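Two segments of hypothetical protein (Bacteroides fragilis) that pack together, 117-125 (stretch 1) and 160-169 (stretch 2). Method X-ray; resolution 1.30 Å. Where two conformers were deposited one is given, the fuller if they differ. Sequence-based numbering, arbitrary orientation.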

ATOM      1  N   TYR A 117      -0.605   2.758   3.044  1.00  7.87           N
ATOM      2  CA  TYR A 117       0.596   2.354   2.298  1.00  8.93           C
ATOM      3  C   TYR A 117       0.590   3.237   1.063  1.00  9.46           C
ATOM      4  O   TYR A 117      -0.314   3.122   0.242  1.00 12.32           O
ATOM      5  CB  TYR A 117       0.518   0.892   1.966  1.00 10.51           C
ATOM      6  CG  TYR A 117       1.841   0.316   1.476  1.00 10.41           C
ATOM      7  CD1 TYR A 117       2.727  -0.226   2.373  1.00 11.38           C
ATOM      8  CD2 TYR A 117       2.151   0.225   0.128  1.00 12.07           C
ATOM      9  CE1 TYR A 117       3.903  -0.785   1.995  1.00 12.77           C
ATOM     10  CE2 TYR A 117       3.342  -0.329  -0.303  1.00 14.98           C
ATOM     11  CZ  TYR A 117       4.223  -0.838   0.648  1.00 14.49           C
ATOM     12  OH  TYR A 117       5.394  -1.404   0.187  1.00 16.84           O
ATOM     13  N   THR A 118       1.646   4.054   0.936  0.50 10.54           N
ATOM     14  CA  THR A 118       1.598   5.366   0.249  0.50 11.75           C
ATOM     15  C   THR A 118       1.954   5.479  -1.200  0.50 11.04           C
ATOM     16  O   THR A 118       1.962   6.579  -1.745  0.50 12.02           O
ATOM     17  CB  THR A 118       2.501   6.428   0.966  0.50 12.20           C
ATOM     18  OG1 THR A 118       3.885   6.074   0.893  0.50 15.87           O
ATOM     19  CG2 THR A 118       2.076   6.570   2.416  0.50 15.02           C
ATOM     20  N   TYR A 119       2.235   4.372  -1.856  1.00 11.64           N
ATOM     21  CA  TYR A 119       2.608   4.458  -3.285  1.00 13.44           C
ATOM     22  C   TYR A 119       1.502   5.096  -4.128  1.00 12.02           C
ATOM     23  O   TYR A 119       1.803   5.826  -5.052  1.00 13.67           O
ATOM     24  CB  TYR A 119       2.936   3.105  -3.899  1.00 14.99           C
ATOM     25  CG  TYR A 119       4.135   2.400  -3.346  1.00 16.37           C
ATOM     26  CD1 TYR A 119       5.114   3.083  -2.621  1.00 16.87           C
ATOM     27  CD2 TYR A 119       4.287   1.040  -3.559  1.00 19.06           C
ATOM     28  CE1 TYR A 119       6.241   2.385  -2.121  1.00 21.12           C
ATOM     29  CE2 TYR A 119       5.386   0.371  -3.076  1.00 22.49           C
ATOM     30  CZ  TYR A 119       6.337   1.054  -2.342  1.00 20.83           C
ATOM     31  OH  TYR A 119       7.461   0.387  -1.847  1.00 27.91           O
ATOM     32  N   TYR A 120       0.223   4.874  -3.807  1.00 11.16           N
ATOM     33  CA  TYR A 120      -0.814   5.474  -4.607  1.00 11.22           C
ATOM     34  C   TYR A 120      -0.805   7.008  -4.484  1.00 11.42           C
ATOM     35  O   TYR A 120      -1.296   7.710  -5.379  1.00 12.24           O
ATOM     36  CB  TYR A 120      -2.226   4.905  -4.299  1.00 10.94           C
ATOM     37  CG  TYR A 120      -2.807   5.377  -2.983  1.00  9.14           C
ATOM     38  CD1 TYR A 120      -3.551   6.527  -2.883  1.00 10.24           C
ATOM     39  CD2 TYR A 120      -2.542   4.692  -1.827  1.00  8.79           C
ATOM     40  CE1 TYR A 120      -4.045   6.994  -1.671  1.00  9.46           C
ATOM     41  CE2 TYR A 120      -2.993   5.135  -0.596  1.00  8.61           C
ATOM     42  CZ  TYR A 120      -3.746   6.295  -0.505  1.00  8.95           C
ATOM     43  OH  TYR A 120      -4.207   6.781   0.698  1.00  8.77           O
ATOM     44  N   ILE A 121      -0.308   7.534  -3.351  1.00 12.10           N
ATOM     45  CA  ILE A 121      -0.250   9.000  -3.189  1.00 13.85           C
ATOM     46  C   ILE A 121       0.804   9.552  -4.126  1.00 13.32           C
ATOM     47  O   ILE A 121       0.556  10.528  -4.810  1.00 15.07           O
ATOM     48  CB  ILE A 121      -0.005   9.423  -1.739  1.00 14.18           C
ATOM     49  CG1 ILE A 121      -1.145   8.900  -0.843  1.00 15.68           C
ATOM     50  CG2 ILE A 121       0.167  10.930  -1.644  1.00 16.96           C
ATOM     51  CD1 ILE A 121      -1.060   9.310   0.620  1.00 17.62           C
ATOM     52  N   SER A 122       1.915   8.849  -4.261  1.00 14.05           N
ATOM     53  CA  SER A 122       2.917   9.233  -5.260  1.00 14.52           C
ATOM     54  C   SER A 122       2.309   9.156  -6.666  1.00 13.93           C
ATOM     55  O   SER A 122       2.574   9.984  -7.511  1.00 13.91           O
ATOM     56  CB  SER A 122       4.164   8.360  -5.154  1.00 16.09           C
ATOM     57  OG  SER A 122       4.843   8.577  -3.941  1.00 21.70           O
HETATM   58  N   MSE A 123       1.532   8.112  -6.929  1.00 12.68           N
HETATM   59  CA  MSE A 123       0.931   7.938  -8.226  1.00 11.71           C
HETATM   60  C   MSE A 123      -0.034   9.085  -8.524  1.00 11.97           C
HETATM   61  O   MSE A 123      -0.027   9.600  -9.618  1.00 13.24           O
HETATM   62  CB  MSE A 123       0.163   6.616  -8.267  1.00 11.27           C
HETATM   63  CG  MSE A 123      -0.482   6.338  -9.633  1.00 13.48           C
HETATM   64 SE   MSE A 123      -1.416   4.706  -9.782  0.75 10.79          SE
HETATM   65  CE  MSE A 123      -2.922   5.192  -8.729  1.00 15.37           C
ATOM     66  N   VAL A 124      -0.840   9.489  -7.542  1.00 12.48           N
ATOM     67  CA  VAL A 124      -1.763  10.609  -7.721  1.00 13.56           C
ATOM     68  C   VAL A 124      -1.004  11.909  -8.029  1.00 13.12           C
ATOM     69  O   VAL A 124      -1.445  12.685  -8.895  1.00 15.37           O
ATOM     70  CB  VAL A 124      -2.711  10.795  -6.522  1.00 15.00           C
ATOM     71  CG1 VAL A 124      -3.475  12.107  -6.609  1.00 17.89           C
ATOM     72  CG2 VAL A 124      -3.648   9.627  -6.460  1.00 15.88           C
ATOM     73  N   ARG A 125       0.125  12.127  -7.354  1.00 14.15           N
ATOM     74  CA  ARG A 125       1.012  13.278  -7.621  0.50 14.77           C
ATOM     75  C   ARG A 125       1.468  13.274  -9.088  1.00 14.10           C
ATOM     76  O   ARG A 125       1.471  14.290  -9.784  1.00 15.39           O
ATOM     77  CB  ARG A 125       2.232  13.202  -6.676  0.50 16.11           C
ATOM     78  CG  ARG A 125       3.112  14.449  -6.586  0.50 20.36           C
ATOM     79  CD  ARG A 125       2.690  15.296  -5.365  0.50 26.46           C
ATOM     80  NE  ARG A 125       3.290  14.796  -4.132  0.50 31.17           N
ATOM     81  CZ  ARG A 125       2.652  14.675  -2.966  0.50 32.86           C
ATOM     82  NH1 ARG A 125       1.370  15.011  -2.862  0.50 34.77           N
ATOM     83  NH2 ARG A 125       3.296  14.207  -1.906  0.50 34.09           N
TER
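Stretch 2 160-169: KSGVGGLPIP

An irregular, glycine-rich segment lies across the start of a helix in a small contact in which side chains of the helix pack on the backbone and apolar side chains of the loop, fixed by one hydrogen bond to a tyrosine hydroxyl. Stretch 2 has no regular helix or strand, so no crossing angle applies; after K160 comes a type I turn from S161 to G164, closed by G164 N to S161 O (3.1 Å) and S161 N to G164 O (2.9 Å). L166 and I168 are extended, with a bend at P167 between them, where I168 N makes a weak hydrogen bond to L166 O (2.9 Å). The backbones approach most closely at T118 CA to V163 CA (6.5 Å) and I121 CA to G165 CA (6.0 Å).

Y120 is the centre of the contact, offering both a hydroxyl and an apolar ring. G165 N donates to Y120 OH at 3.0 Å, almost linearly and near the plane of the ring, while the ring's carbons meet L166 (Y120 CD1 to L166 CD1, 3.7 Å) and, more loosely, I168 (Y120 CZ to I168 CD1, 4.4 Å). One helical turn later, V124 CG2 reaches L166 CD1 at 4.3 Å.

The I121 side chain starts sideways but is long enough to bring CD1 to the backbone of the turn and of G165 just after it, 3.7 Å from both G162 O and G165 N. Glycine suits position 165 because a CB there would fall 2.9 Å from I121 CG1, a clash. At the margin, T118 CG2 packs 3.4 Å from G162 O.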

ATOM      1  N   LYS A 160      -7.326  13.959   6.026  1.00 10.15           N
ATOM      2  CA  LYS A 160      -6.416  13.717   4.912  0.60 10.77           C
ATOM      3  C   LYS A 160      -4.978  14.003   5.359  1.00 11.09           C
ATOM      4  O   LYS A 160      -4.711  15.018   6.029  1.00 12.66           O
ATOM      5  CB  LYS A 160      -6.755  14.605   3.722  0.60 11.67           C
ATOM      6  CG  LYS A 160      -5.819  14.429   2.542  0.60 12.34           C
ATOM      7  CD  LYS A 160      -6.191  15.392   1.463  0.60 14.39           C
ATOM      8  CE  LYS A 160      -5.463  15.135   0.154  0.60 16.53           C
ATOM      9  NZ  LYS A 160      -4.016  15.289   0.311  0.60 21.62           N
ATOM     10  N   SER A 161      -4.019  13.167   4.970  1.00 11.80           N
ATOM     11  CA  SER A 161      -2.662  13.343   5.462  1.00 13.05           C
ATOM     12  C   SER A 161      -1.659  12.625   4.573  1.00 14.24           C
ATOM     13  O   SER A 161      -2.050  11.957   3.613  1.00 13.45           O
ATOM     14  CB  SER A 161      -2.531  12.828   6.880  1.00 14.17           C
ATOM     15  OG  SER A 161      -2.452  11.425   6.886  1.00 13.03           O
ATOM     16  N   GLY A 162      -0.417  12.590   5.051  1.00 15.81           N
ATOM     17  CA  GLY A 162       0.605  11.771   4.461  1.00 16.18           C
ATOM     18  C   GLY A 162       0.363  10.291   4.467  1.00 14.40           C
ATOM     19  O   GLY A 162       1.026   9.560   3.725  1.00 15.91           O
ATOM     20  N   VAL A 163      -0.528   9.835   5.340  1.00 12.40           N
ATOM     21  CA  VAL A 163      -0.860   8.417   5.413  1.00 11.15           C
ATOM     22  C   VAL A 163      -2.328   8.154   4.970  1.00  9.01           C
ATOM     23  O   VAL A 163      -2.881   7.109   5.252  1.00  9.52           O
ATOM     24  CB  VAL A 163      -0.602   7.831   6.840  1.00 13.49           C
ATOM     25  CG1 VAL A 163       0.875   7.925   7.278  1.00 15.06           C
ATOM     26  CG2 VAL A 163      -1.525   8.467   7.893  1.00 13.56           C
ATOM     27  N   GLY A 164      -2.919   9.047   4.194  1.00  9.26           N
ATOM     28  CA  GLY A 164      -4.289   8.891   3.714  1.00  9.98           C
ATOM     29  C   GLY A 164      -4.679   9.981   2.735  1.00  8.95           C
ATOM     30  O   GLY A 164      -4.980  11.120   3.134  1.00 11.06           O
ATOM     31  N   GLY A 165      -4.657   9.664   1.449  1.00  8.93           N
ATOM     32  CA  GLY A 165      -4.732  10.670   0.410  1.00 10.13           C
ATOM     33  C   GLY A 165      -6.023  10.782  -0.351  1.00 10.06           C
ATOM     34  O   GLY A 165      -6.186  11.724  -1.129  1.00 12.46           O
ATOM     35  N   LEU A 166      -6.954   9.847  -0.164  1.00  9.93           N
ATOM     36  CA  LEU A 166      -8.185   9.773  -0.945  1.00  9.21           C
ATOM     37  C   LEU A 166      -9.334   9.336  -0.033  1.00  9.27           C
ATOM     38  O   LEU A 166      -9.079   8.632   0.963  1.00  9.03           O
ATOM     39  CB  LEU A 166      -8.017   8.766  -2.067  1.00  9.52           C
ATOM     40  CG  LEU A 166      -7.003   9.086  -3.148  1.00 10.39           C
ATOM     41  CD1 LEU A 166      -6.815   7.895  -4.091  1.00 11.08           C
ATOM     42  CD2 LEU A 166      -7.402  10.389  -3.945  1.00 10.63           C
ATOM     43  N   PRO A 167     -10.586   9.634  -0.421  1.00  9.54           N
ATOM     44  CA  PRO A 167     -11.747   9.222   0.374  1.00  9.68           C
ATOM     45  C   PRO A 167     -12.126   7.779   0.059  1.00  8.98           C
ATOM     46  O   PRO A 167     -13.124   7.485  -0.604  1.00  9.88           O
ATOM     47  CB  PRO A 167     -12.824  10.250  -0.017  1.00 11.69           C
ATOM     48  CG  PRO A 167     -12.457  10.597  -1.413  1.00 12.60           C
ATOM     49  CD  PRO A 167     -10.968  10.554  -1.525  1.00 11.19           C
ATOM     50  N   ILE A 168     -11.308   6.889   0.578  1.00  7.80           N
ATOM     51  CA  ILE A 168     -11.411   5.456   0.332  1.00  7.39           C
ATOM     52  C   ILE A 168     -11.366   4.750   1.682  1.00  7.76           C
ATOM     53  O   ILE A 168     -10.948   5.324   2.688  1.00  8.23           O
ATOM     54  CB  ILE A 168     -10.331   4.950  -0.657  1.00  7.67           C
ATOM     55  CG1 ILE A 168      -8.901   5.109  -0.053  1.00  8.93           C
ATOM     56  CG2 ILE A 168     -10.448   5.633  -1.989  1.00  9.53           C
ATOM     57  CD1 ILE A 168      -7.782   4.645  -0.985  1.00  9.59           C
ATOM     58  N   PRO A 169     -11.787   3.483   1.752  1.00  7.45           N
ATOM     59  CA  PRO A 169     -11.704   2.708   2.981  1.00  7.19           C
ATOM     60  C   PRO A 169     -10.250   2.344   3.311  1.00  8.04           C
ATOM     61  O   PRO A 169      -9.337   2.622   2.530  1.00  9.04           O
ATOM     62  CB  PRO A 169     -12.556   1.444   2.685  1.00  7.86           C
ATOM     63  CG  PRO A 169     -13.419   1.820   1.487  1.00  8.47           C
ATOM     64  CD  PRO A 169     -12.458   2.718   0.693  1.00  8.41           C
TER